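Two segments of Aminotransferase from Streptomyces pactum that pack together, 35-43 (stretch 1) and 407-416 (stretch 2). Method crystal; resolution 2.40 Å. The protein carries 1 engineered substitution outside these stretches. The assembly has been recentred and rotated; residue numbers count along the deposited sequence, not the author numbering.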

ATOM      1  N   ALA B  35      -4.876  -5.049 -16.070  1.00 32.90           N
ATOM      2  CA  ALA B  35      -4.285  -5.894 -17.110  1.00 33.29           C
ATOM      3  C   ALA B  35      -5.275  -6.208 -18.239  1.00 32.13           C
ATOM      4  O   ALA B  35      -4.856  -6.648 -19.315  1.00 31.11           O
ATOM      5  CB  ALA B  35      -3.729  -7.178 -16.505  1.00 37.30           C
ATOM      6  N   ALA B  36      -6.569  -5.985 -18.002  1.00 31.18           N
ATOM      7  CA  ALA B  36      -7.593  -6.116 -19.061  1.00 31.71           C
ATOM      8  C   ALA B  36      -8.021  -4.764 -19.640  1.00 31.90           C
ATOM      9  O   ALA B  36      -8.994  -4.676 -20.398  1.00 33.94           O
ATOM     10  CB  ALA B  36      -8.815  -6.845 -18.492  1.00 34.17           C
ATOM     11  N   ALA B  37      -7.281  -3.707 -19.301  1.00 31.46           N
ATOM     12  CA  ALA B  37      -7.663  -2.339 -19.633  1.00 30.21           C
ATOM     13  C   ALA B  37      -7.015  -1.814 -20.919  1.00 30.98           C
ATOM     14  O   ALA B  37      -7.218  -0.661 -21.312  1.00 33.00           O
ATOM     15  CB  ALA B  37      -7.303  -1.428 -18.473  1.00 30.33           C
ATOM     16  N   VAL B  38      -6.258  -2.660 -21.591  1.00 35.68           N
ATOM     17  CA  VAL B  38      -5.547  -2.265 -22.806  1.00 38.73           C
ATOM     18  C   VAL B  38      -5.599  -3.424 -23.818  1.00 36.91           C
ATOM     19  O   VAL B  38      -4.566  -3.958 -24.220  1.00 38.45           O
ATOM     20  CB  VAL B  38      -4.094  -1.859 -22.526  1.00 42.80           C
ATOM     21  CG1 VAL B  38      -3.510  -1.058 -23.680  1.00 46.38           C
ATOM     22  CG2 VAL B  38      -3.993  -1.069 -21.243  1.00 48.36           C
ATOM     23  N   PRO B  39      -6.817  -3.826 -24.216  1.00 33.59           N
ATOM     24  CA  PRO B  39      -6.936  -4.933 -25.173  1.00 34.28           C
ATOM     25  C   PRO B  39      -6.310  -4.632 -26.545  1.00 34.42           C
ATOM     26  O   PRO B  39      -5.942  -5.565 -27.256  1.00 33.29           O
ATOM     27  CB  PRO B  39      -8.448  -5.137 -25.289  1.00 32.85           C
ATOM     28  CG  PRO B  39      -9.041  -3.818 -24.888  1.00 32.54           C
ATOM     29  CD  PRO B  39      -8.125  -3.247 -23.859  1.00 31.19           C
ATOM     30  N   LEU B  40      -6.241  -3.354 -26.918  1.00 32.59           N
ATOM     31  CA  LEU B  40      -5.363  -2.920 -27.989  1.00 32.59           C
ATOM     32  C   LEU B  40      -4.120  -2.398 -27.290  1.00 31.57           C
ATOM     33  O   LEU B  40      -4.151  -1.363 -26.628  1.00 32.53           O
ATOM     34  CB  LEU B  40      -5.999  -1.825 -28.848  1.00 32.76           C
ATOM     35  CG  LEU B  40      -5.116  -1.392 -30.040  1.00 36.16           C
ATOM     36  CD1 LEU B  40      -5.090  -2.478 -31.117  1.00 35.45           C
ATOM     37  CD2 LEU B  40      -5.564  -0.052 -30.638  1.00 35.44           C
ATOM     38  N   PRO B  41      -3.019  -3.119 -27.397  1.00 30.03           N
ATOM     39  CA  PRO B  41      -1.865  -2.798 -26.553  1.00 27.40           C
ATOM     40  C   PRO B  41      -1.405  -1.362 -26.632  1.00 26.41           C
ATOM     41  O   PRO B  41      -1.376  -0.775 -27.722  1.00 26.83           O
ATOM     42  CB  PRO B  41      -0.777  -3.733 -27.073  1.00 27.12           C
ATOM     43  CG  PRO B  41      -1.530  -4.906 -27.601  1.00 29.09           C
ATOM     44  CD  PRO B  41      -2.839  -4.381 -28.127  1.00 30.43           C
ATOM     45  N   LEU B  42      -1.013  -0.824 -25.469  1.00 26.12           N
ATOM     46  CA  LEU B  42      -0.452   0.505 -25.324  1.00 23.57           C
ATOM     47  C   LEU B  42       0.531   0.438 -24.185  1.00 23.09           C
ATOM     48  O   LEU B  42       0.137   0.123 -23.065  1.00 25.15           O
ATOM     49  CB  LEU B  42      -1.560   1.504 -24.994  1.00 24.57           C
ATOM     50  CG  LEU B  42      -1.240   3.002 -25.107  1.00 24.88           C
ATOM     51  CD1 LEU B  42      -2.470   3.791 -24.700  1.00 24.45           C
ATOM     52  CD2 LEU B  42      -0.055   3.450 -24.260  1.00 24.24           C
ATOM     53  N   VAL B  43       1.806   0.700 -24.464  1.00 20.80           N
ATOM     54  CA  VAL B  43       2.810   0.758 -23.440  1.00 19.90           C
ATOM     55  C   VAL B  43       3.336   2.180 -23.366  1.00 19.80           C
ATOM     56  O   VAL B  43       3.749   2.757 -24.362  1.00 20.43           O
ATOM     57  CB  VAL B  43       3.985  -0.210 -23.716  1.00 20.85           C
ATOM     58  CG1 VAL B  43       4.992  -0.149 -22.581  1.00 21.38           C
ATOM     59  CG2 VAL B  43       3.489  -1.625 -23.894  1.00 22.26           C
ATOM     60  N   GLN B 407      -8.877   4.809 -29.329  1.00 23.83           N
ATOM     61  CA  GLN B 407      -7.461   4.688 -28.996  1.00 23.70           C
ATOM     62  C   GLN B 407      -6.597   4.873 -30.226  1.00 26.21           C
ATOM     63  O   GLN B 407      -5.599   5.593 -30.173  1.00 24.06           O
ATOM     64  CB  GLN B 407      -7.159   3.355 -28.340  1.00 24.47           C
ATOM     65  CG  GLN B 407      -5.749   3.241 -27.768  1.00 24.27           C
ATOM     66  CD  GLN B 407      -5.525   1.957 -26.977  1.00 24.97           C
ATOM     67  OE1 GLN B 407      -6.292   1.629 -26.056  1.00 26.85           O
ATOM     68  NE2 GLN B 407      -4.470   1.218 -27.324  1.00 24.76           N
ATOM     69  N   LYS B 408      -7.000   4.260 -31.342  1.00 28.33           N
ATOM     70  CA  LYS B 408      -6.338   4.480 -32.613  1.00 31.83           C
ATOM     71  C   LYS B 408      -6.410   5.908 -33.080  1.00 30.72           C
ATOM     72  O   LYS B 408      -5.462   6.392 -33.700  1.00 33.44           O
ATOM     73  CB  LYS B 408      -6.929   3.612 -33.713  1.00 37.54           C
ATOM     74  CG  LYS B 408      -6.581   2.160 -33.584  1.00 41.24           C
ATOM     75  CD  LYS B 408      -7.395   1.392 -34.595  1.00 47.92           C
ATOM     76  CE  LYS B 408      -6.890  -0.026 -34.745  1.00 54.58           C
ATOM     77  NZ  LYS B 408      -7.161  -0.444 -36.144  1.00 62.20           N
ATOM     78  N   GLU B 409      -7.533   6.582 -32.838  1.00 28.73           N
ATOM     79  CA  GLU B 409      -7.636   8.012 -33.144  1.00 26.08           C
ATOM     80  C   GLU B 409      -6.850   8.900 -32.172  1.00 24.96           C
ATOM     81  O   GLU B 409      -6.829  10.109 -32.331  1.00 25.56           O
ATOM     82  CB  GLU B 409      -9.103   8.453 -33.172  1.00 27.92           C
ATOM     83  CG  GLU B 409      -9.958   7.786 -34.241  1.00 27.67           C
ATOM     84  CD  GLU B 409      -9.484   8.065 -35.661  1.00 27.49           C
ATOM     85  OE1 GLU B 409      -8.822   9.088 -35.907  1.00 23.00           O
ATOM     86  OE2 GLU B 409      -9.840   7.276 -36.560  1.00 30.00           O
ATOM     87  N   GLY B 410      -6.227   8.317 -31.150  1.00 24.48           N
ATOM     88  CA  GLY B 410      -5.400   9.070 -30.202  1.00 22.98           C
ATOM     89  C   GLY B 410      -6.105   9.553 -28.960  1.00 23.27           C
ATOM     90  O   GLY B 410      -5.721  10.560 -28.374  1.00 23.27           O
ATOM     91  N   VAL B 411      -7.146   8.833 -28.537  1.00 24.46           N
ATOM     92  CA  VAL B 411      -7.869   9.136 -27.289  1.00 23.48           C
ATOM     93  C   VAL B 411      -8.025   7.824 -26.509  1.00 22.81           C
ATOM     94  O   VAL B 411      -8.595   6.867 -27.029  1.00 21.87           O
ATOM     95  CB  VAL B 411      -9.248   9.750 -27.584  1.00 23.55           C
ATOM     96  CG1 VAL B 411     -10.080   9.929 -26.304  1.00 25.07           C
ATOM     97  CG2 VAL B 411      -9.087  11.084 -28.298  1.00 22.98           C
ATOM     98  N   TYR B 412      -7.528   7.791 -25.269  1.00 20.35           N
ATOM     99  CA  TYR B 412      -7.682   6.627 -24.424  1.00 18.62           C
ATOM    100  C   TYR B 412      -8.715   6.847 -23.331  1.00 19.49           C
ATOM    101  O   TYR B 412      -8.571   7.754 -22.514  1.00 19.08           O
ATOM    102  CB  TYR B 412      -6.357   6.216 -23.778  1.00 17.57           C
ATOM    103  CG  TYR B 412      -6.498   5.029 -22.864  1.00 17.35           C
ATOM    104  CD1 TYR B 412      -6.628   3.754 -23.370  1.00 17.24           C
ATOM    105  CD2 TYR B 412      -6.556   5.182 -21.477  1.00 18.15           C
ATOM    106  CE1 TYR B 412      -6.790   2.644 -22.547  1.00 16.62           C
ATOM    107  CE2 TYR B 412      -6.725   4.077 -20.637  1.00 17.11           C
ATOM    108  CZ  TYR B 412      -6.838   2.812 -21.183  1.00 17.24           C
ATOM    109  OH  TYR B 412      -6.986   1.713 -20.365  1.00 16.52           O
ATOM    110  N   PHE B 413      -9.708   5.953 -23.281  1.00 19.20           N
ATOM    111  CA  PHE B 413     -10.500   5.731 -22.091  1.00 19.40           C
ATOM    112  C   PHE B 413     -10.580   4.211 -21.824  1.00 18.98           C
ATOM    113  O   PHE B 413     -10.265   3.445 -22.702  1.00 17.93           O
ATOM    114  CB  PHE B 413     -11.884   6.389 -22.209  1.00 19.93           C
ATOM    115  CG  PHE B 413     -12.644   6.017 -23.439  1.00 20.89           C
ATOM    116  CD1 PHE B 413     -13.441   4.898 -23.445  1.00 21.52           C
ATOM    117  CD2 PHE B 413     -12.559   6.769 -24.583  1.00 21.43           C
ATOM    118  CE1 PHE B 413     -14.136   4.536 -24.578  1.00 22.47           C
ATOM    119  CE2 PHE B 413     -13.265   6.422 -25.716  1.00 22.08           C
ATOM    120  CZ  PHE B 413     -14.062   5.303 -25.718  1.00 21.76           C
ATOM    121  N   HIS B 414     -11.014   3.802 -20.625  1.00 19.47           N
ATOM    122  CA  HIS B 414     -11.124   2.378 -20.265  1.00 19.98           C
ATOM    123  C   HIS B 414     -12.239   1.705 -21.108  1.00 19.51           C
ATOM    124  O   HIS B 414     -13.300   2.284 -21.288  1.00 18.46           O
ATOM    125  CB  HIS B 414     -11.431   2.222 -18.782  1.00 21.10           C
ATOM    126  CG  HIS B 414     -11.218   0.840 -18.250  1.00 23.96           C
ATOM    127  ND1 HIS B 414     -12.039  -0.224 -18.560  1.00 23.61           N
ATOM    128  CD2 HIS B 414     -10.302   0.359 -17.379  1.00 26.37           C
ATOM    129  CE1 HIS B 414     -11.616  -1.306 -17.946  1.00 23.40           C
ATOM    130  NE2 HIS B 414     -10.579  -0.975 -17.200  1.00 25.51           N
ATOM    131  N   PRO B 415     -11.993   0.488 -21.611  1.00 19.42           N
ATOM    132  CA  PRO B 415     -12.964  -0.188 -22.477  1.00 20.15           C
ATOM    133  C   PRO B 415     -14.290  -0.577 -21.850  1.00 20.19           C
ATOM    134  O   PRO B 415     -15.255  -0.793 -22.594  1.00 21.31           O
ATOM    135  CB  PRO B 415     -12.247  -1.464 -22.929  1.00 20.08           C
ATOM    136  CG  PRO B 415     -10.962  -1.514 -22.193  1.00 20.28           C
ATOM    137  CD  PRO B 415     -10.673  -0.161 -21.638  1.00 19.66           C
ATOM    138  N   ASN B 416     -14.328  -0.710 -20.530  1.00 17.97           N
ATOM    139  CA  ASN B 416     -15.538  -1.011 -19.825  1.00 18.41           C
ATOM    140  C   ASN B 416     -16.327   0.286 -19.659  1.00 19.54           C
ATOM    141  O   ASN B 416     -15.847   1.259 -19.093  1.00 22.10           O
ATOM    142  CB  ASN B 416     -15.219  -1.639 -18.469  1.00 18.83           C
ATOM    143  CG  ASN B 416     -16.452  -2.105 -17.731  1.00 20.31           C
ATOM    144  OD1 ASN B 416     -17.574  -1.647 -17.981  1.00 19.77           O
ATOM    145  ND2 ASN B 416     -16.262  -3.025 -16.828  1.00 22.25           N
TER
HETATM  146  O   HOH W   1      -2.059   1.737 -28.939  1.00 23.31           O

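What ties two stretches so far apart in the sequence to each other? Two side chains of the second stretch donate hydrogen bonds to backbone carbonyls of the first. Tyr412 OH lies 2.6 Å from Ala37 O, and Gln407 NE2 lies 2.7 Å from Leu40 O, with an N-H...acceptor angle of 156°. Residues 35-43 form no regular helix or strand, and it is side chains of the second stretch that supply the partners for these two carbonyls.

How do Gln407 and Tyr412 reach their acceptors? Both point their CA-to-CB bonds toward the first stretch and have chi1 near t. Gln407, in the last part of a helix, continues with chi2 also t, an extended chain that carries its amide across a CA to CA gap of 8.0 Å to Leu40. Its NE2 has two hydrogens to give: one goes to Leu40 O, while a water accepts at 2.9 Å from NE2 and itself donates to Pro41 O, 2.9 Å from the water oxygen. The amide thus serves neighbouring carbonyls, one directly and one through water, and its OE1 is satisfied elsewhere in the structure. Tyr412 lies in a short strand, and its long ring sets the hydroxyl beside Ala37, whose O sits at the ring edge, near its plane.

What surrounds Ala37? Its CA comes within 5.9 Å of the CA of His414, and the methyl lies close to two polar groups, with CB 3.5 Å from His414 NE2 and 3.7 Å from Tyr412 OH. The imidazole is held from behind, since Asn416 N donates to His414 ND1 at 3.1 Å. Pro415 turns toward the first stretch, placing its CD 3.5 Å from Ala37 O and its CG 3.7 Å from Pro39 CD; the two proline rings offer compact apolar surfaces to each other.

What packs around the two hydrogen bonds? Leu42 is buried and points toward the second stretch, its CB 3.7 Å from Gln407 NE2 and its CD1 4.4 Å from Tyr412 CD1, so it packs beside the Gln407 amide and, more loosely, against the Tyr412 ring. Leu40 also points across; its CD2 meets Lys408 CG at 3.8 Å, using the methylene part of an exposed lysine. After Lys408 the chain leaves the contact, to return at Tyr412; at Gly410, with positive phi in a Schellman motif, a CB would jam against the preceding carbonyl O. The two stretches bury 456 Å², both sides summed.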